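Local coordinates for spindle assembly abnormal protein 6 (Caenorhabditis elegans, PDB 4GFC) that dimerises through a coiled coil and links its dimers through globular head domains, scaffolding the centriole's central structure and ensuring its ninefold symmetry, at residues D62-L66 with H145-L150. The protein carries 1 engineered substitution. Coordinates in Å, arbitrary orientation, origin at the centre of the assembly. Numbering follows the deposited sequence.
Sequences DFEFL and HLISHL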
ATOM      1  N   ASP A  62       2.012  10.314  -1.073  1.00 90.52           N
ATOM      2  CA  ASP A  62       2.938   9.244  -0.676  1.00 88.25           C
ATOM      3  C   ASP A  62       2.158   8.078  -0.060  1.00 90.49           C
ATOM      4  O   ASP A  62       1.744   8.135   1.100  1.00 88.86           O
ATOM      5  CB  ASP A  62       4.006   9.783   0.298  1.00 87.50           C
ATOM      6  CG  ASP A  62       5.229   8.897   0.523  1.00 95.12           C
ATOM      7  OD1 ASP A  62       6.226   9.394   1.103  1.00 92.40           O
ATOM      8  OD2 ASP A  62       5.193   7.708   0.120  1.00105.52           O
ATOM      9  N   PHE A  63       1.978   7.016  -0.850  1.00 87.58           N
ATOM     10  CA  PHE A  63       1.205   5.832  -0.493  1.00 86.35           C
ATOM     11  C   PHE A  63       1.811   5.044   0.654  1.00 83.26           C
ATOM     12  O   PHE A  63       1.062   4.555   1.484  1.00 80.94           O
ATOM     13  CB  PHE A  63       1.026   4.900  -1.703  1.00 92.41           C
ATOM     14  CG  PHE A  63       0.642   5.583  -2.998  1.00 98.84           C
ATOM     15  CD1 PHE A  63      -0.607   6.187  -3.145  1.00103.98           C
ATOM     16  CD2 PHE A  63       1.528   5.617  -4.074  1.00104.41           C
ATOM     17  CE1 PHE A  63      -0.957   6.825  -4.343  1.00108.50           C
ATOM     18  CE2 PHE A  63       1.175   6.244  -5.272  1.00111.09           C
ATOM     19  CZ  PHE A  63      -0.062   6.853  -5.395  1.00110.23           C
ATOM     20  N   GLU A  64       3.137   4.897   0.700  1.00 78.68           N
ATOM     21  CA  GLU A  64       3.801   4.106   1.743  1.00 76.27           C
ATOM     22  C   GLU A  64       3.854   4.851   3.074  1.00 74.70           C
ATOM     23  O   GLU A  64       4.047   4.200   4.114  1.00 75.62           O
ATOM     24  CB  GLU A  64       5.218   3.709   1.311  1.00 79.02           C
ATOM     25  CG  GLU A  64       5.651   2.351   1.861  1.00 88.39           C
ATOM     26  CD  GLU A  64       6.723   1.638   1.061  1.00118.48           C
ATOM     27  OE1 GLU A  64       7.126   2.159  -0.007  1.00119.82           O
ATOM     28  OE2 GLU A  64       7.107   0.518   1.464  1.00118.36           O
ATOM     29  N   PHE A  65       3.628   6.201   3.041  1.00 63.32           N
ATOM     30  CA  PHE A  65       3.645   7.073   4.207  1.00 57.83           C
ATOM     31  C   PHE A  65       2.440   6.801   5.080  1.00 60.61           C
ATOM     32  O   PHE A  65       1.310   7.191   4.729  1.00 63.14           O
ATOM     33  CB  PHE A  65       3.708   8.546   3.815  1.00 58.68           C
ATOM     34  CG  PHE A  65       3.969   9.458   4.990  1.00 58.74           C
ATOM     35  CD1 PHE A  65       5.263   9.858   5.307  1.00 60.53           C
ATOM     36  CD2 PHE A  65       2.916   9.918   5.792  1.00 59.86           C
ATOM     37  CE1 PHE A  65       5.497  10.734   6.369  1.00 60.13           C
ATOM     38  CE2 PHE A  65       3.155  10.792   6.858  1.00 60.53           C
ATOM     39  CZ  PHE A  65       4.443  11.188   7.142  1.00 58.15           C
ATOM     40  N   LEU A  66       2.695   6.132   6.231  1.00 51.80           N
ATOM     41  CA  LEU A  66       1.698   5.725   7.210  1.00 47.55           C
ATOM     42  C   LEU A  66       2.380   5.493   8.553  1.00 49.48           C
ATOM     43  O   LEU A  66       3.101   4.506   8.722  1.00 51.10           O
ATOM     44  CB  LEU A  66       0.972   4.454   6.721  1.00 47.66           C
ATOM     45  CG  LEU A  66      -0.314   4.000   7.455  1.00 50.74           C
ATOM     46  CD1 LEU A  66      -1.465   4.966   7.203  1.00 49.85           C
ATOM     47  CD2 LEU A  66      -0.715   2.570   7.019  1.00 51.22           C
ATOM     48  N   HIS A 145      -2.060  -3.675   8.446  1.00 67.67           N
ATOM     49  CA  HIS A 145      -2.624  -2.325   8.441  1.00 66.83           C
ATOM     50  C   HIS A 145      -2.179  -1.558   7.221  1.00 68.83           C
ATOM     51  O   HIS A 145      -2.988  -0.835   6.645  1.00 69.53           O
ATOM     52  CB  HIS A 145      -2.235  -1.581   9.702  1.00 67.33           C
ATOM     53  CG  HIS A 145      -2.964  -2.057  10.913  1.00 72.64           C
ATOM     54  ND1 HIS A 145      -2.449  -3.067  11.729  1.00 75.82           N
ATOM     55  CD2 HIS A 145      -4.131  -1.627  11.433  1.00 74.46           C
ATOM     56  CE1 HIS A 145      -3.340  -3.235  12.690  1.00 75.06           C
ATOM     57  NE2 HIS A 145      -4.353  -2.375  12.569  1.00 75.06           N
ATOM     58  N   LEU A 146      -0.902  -1.745   6.793  1.00 62.59           N
ATOM     59  CA  LEU A 146      -0.385  -1.092   5.600  1.00 60.43           C
ATOM     60  C   LEU A 146      -1.037  -1.713   4.382  1.00 66.32           C
ATOM     61  O   LEU A 146      -1.391  -0.989   3.466  1.00 70.02           O
ATOM     62  CB  LEU A 146       1.132  -1.191   5.543  1.00 59.25           C
ATOM     63  CG  LEU A 146       1.840  -0.538   4.339  1.00 63.55           C
ATOM     64  CD1 LEU A 146       1.568   0.974   4.238  1.00 62.78           C
ATOM     65  CD2 LEU A 146       3.308  -0.800   4.394  1.00 62.11           C
ATOM     66  N   ILE A 147      -1.260  -3.033   4.401  1.00 61.46           N
ATOM     67  CA  ILE A 147      -1.905  -3.748   3.308  1.00 63.24           C
ATOM     68  C   ILE A 147      -3.326  -3.159   3.133  1.00 71.15           C
ATOM     69  O   ILE A 147      -3.660  -2.780   2.013  1.00 75.06           O
ATOM     70  CB  ILE A 147      -1.876  -5.298   3.516  1.00 66.61           C
ATOM     71  CG1 ILE A 147      -0.430  -5.836   3.458  1.00 66.63           C
ATOM     72  CG2 ILE A 147      -2.720  -6.007   2.470  1.00 68.53           C
ATOM     73  CD1 ILE A 147      -0.187  -7.191   4.115  1.00 69.96           C
ATOM     74  N   SER A 148      -4.106  -2.986   4.230  1.00 65.88           N
ATOM     75  CA  SER A 148      -5.452  -2.393   4.170  1.00 66.85           C
ATOM     76  C   SER A 148      -5.418  -1.008   3.531  1.00 74.22           C
ATOM     77  O   SER A 148      -6.230  -0.723   2.663  1.00 77.68           O
ATOM     78  CB  SER A 148      -6.069  -2.291   5.563  1.00 69.37           C
ATOM     79  OG  SER A 148      -6.037  -3.526   6.258  1.00 81.94           O
ATOM     80  N   HIS A 149      -4.439  -0.173   3.926  1.00 70.58           N
ATOM     81  CA  HIS A 149      -4.217   1.189   3.445  1.00 70.04           C
ATOM     82  C   HIS A 149      -3.944   1.202   1.939  1.00 78.63           C
ATOM     83  O   HIS A 149      -4.640   1.895   1.190  1.00 80.82           O
ATOM     84  CB  HIS A 149      -3.051   1.816   4.222  1.00 67.98           C
ATOM     85  CG  HIS A 149      -2.618   3.162   3.731  1.00 71.06           C
ATOM     86  ND1 HIS A 149      -3.273   4.328   4.118  1.00 71.96           N
ATOM     87  CD2 HIS A 149      -1.566   3.491   2.948  1.00 72.35           C
ATOM     88  CE1 HIS A 149      -2.610   5.318   3.541  1.00 71.08           C
ATOM     89  NE2 HIS A 149      -1.584   4.862   2.818  1.00 71.85           N
ATOM     90  N   LEU A 150      -2.947   0.405   1.502  1.00 76.09           N
ATOM     91  CA  LEU A 150      -2.502   0.298   0.115  1.00 78.47           C
ATOM     92  C   LEU A 150      -3.589  -0.261  -0.795  1.00 89.87           C
ATOM     93  O   LEU A 150      -3.673   0.173  -1.944  1.00 93.21           O
ATOM     94  CB  LEU A 150      -1.229  -0.541   0.015  1.00 78.00           C
ATOM     95  CG  LEU A 150       0.035   0.104   0.591  1.00 79.97           C
ATOM     96  CD1 LEU A 150       1.180  -0.845   0.582  1.00 79.48           C
ATOM     97  CD2 LEU A 150       0.414   1.352  -0.174  1.00 84.76           C
TER
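How a globular head is fixed to a rod is well illustrated by SAS-6: in its XRCC4-like N-terminal head, a beta domain with two helices, the corner at Phe63 and Glu64, where strand 62-71 is interrupted, docks onto the first turns of the long helix 143-163, the beginning of the dimer-forming coiled coil. Asp62 stays clear of the helix and forms a salt bridge with Arg59. The side chain of Phe63 reaches Ile153 and Gln157 further along the helix, while its CB packs against Leu150 CD2 at 3.9 Å. Glu64 directs its CA-to-CB bond away, yet its backbone O lies 4.1 Å from Leu146 CD1, and its carboxylate forms a salt bridge with Arg142, just ahead of the helix. Leu146 and Leu150, one helical turn apart, also touch Ile147 and Leu151 of the second subunit respectively, so the head rests on residues that join the two chains. Phe65 turns back into the head, against Ile57. Leu66 points toward the helix, its CD2 3.9 Å from Leu146 CD1 and its CD1 over the His149 ring in a CH-pi contact, 3.9 Å from the centroid. From the edge of that same ring, His149 NE2 donates a weak hydrogen bond of 3.0 Å to Phe63 O.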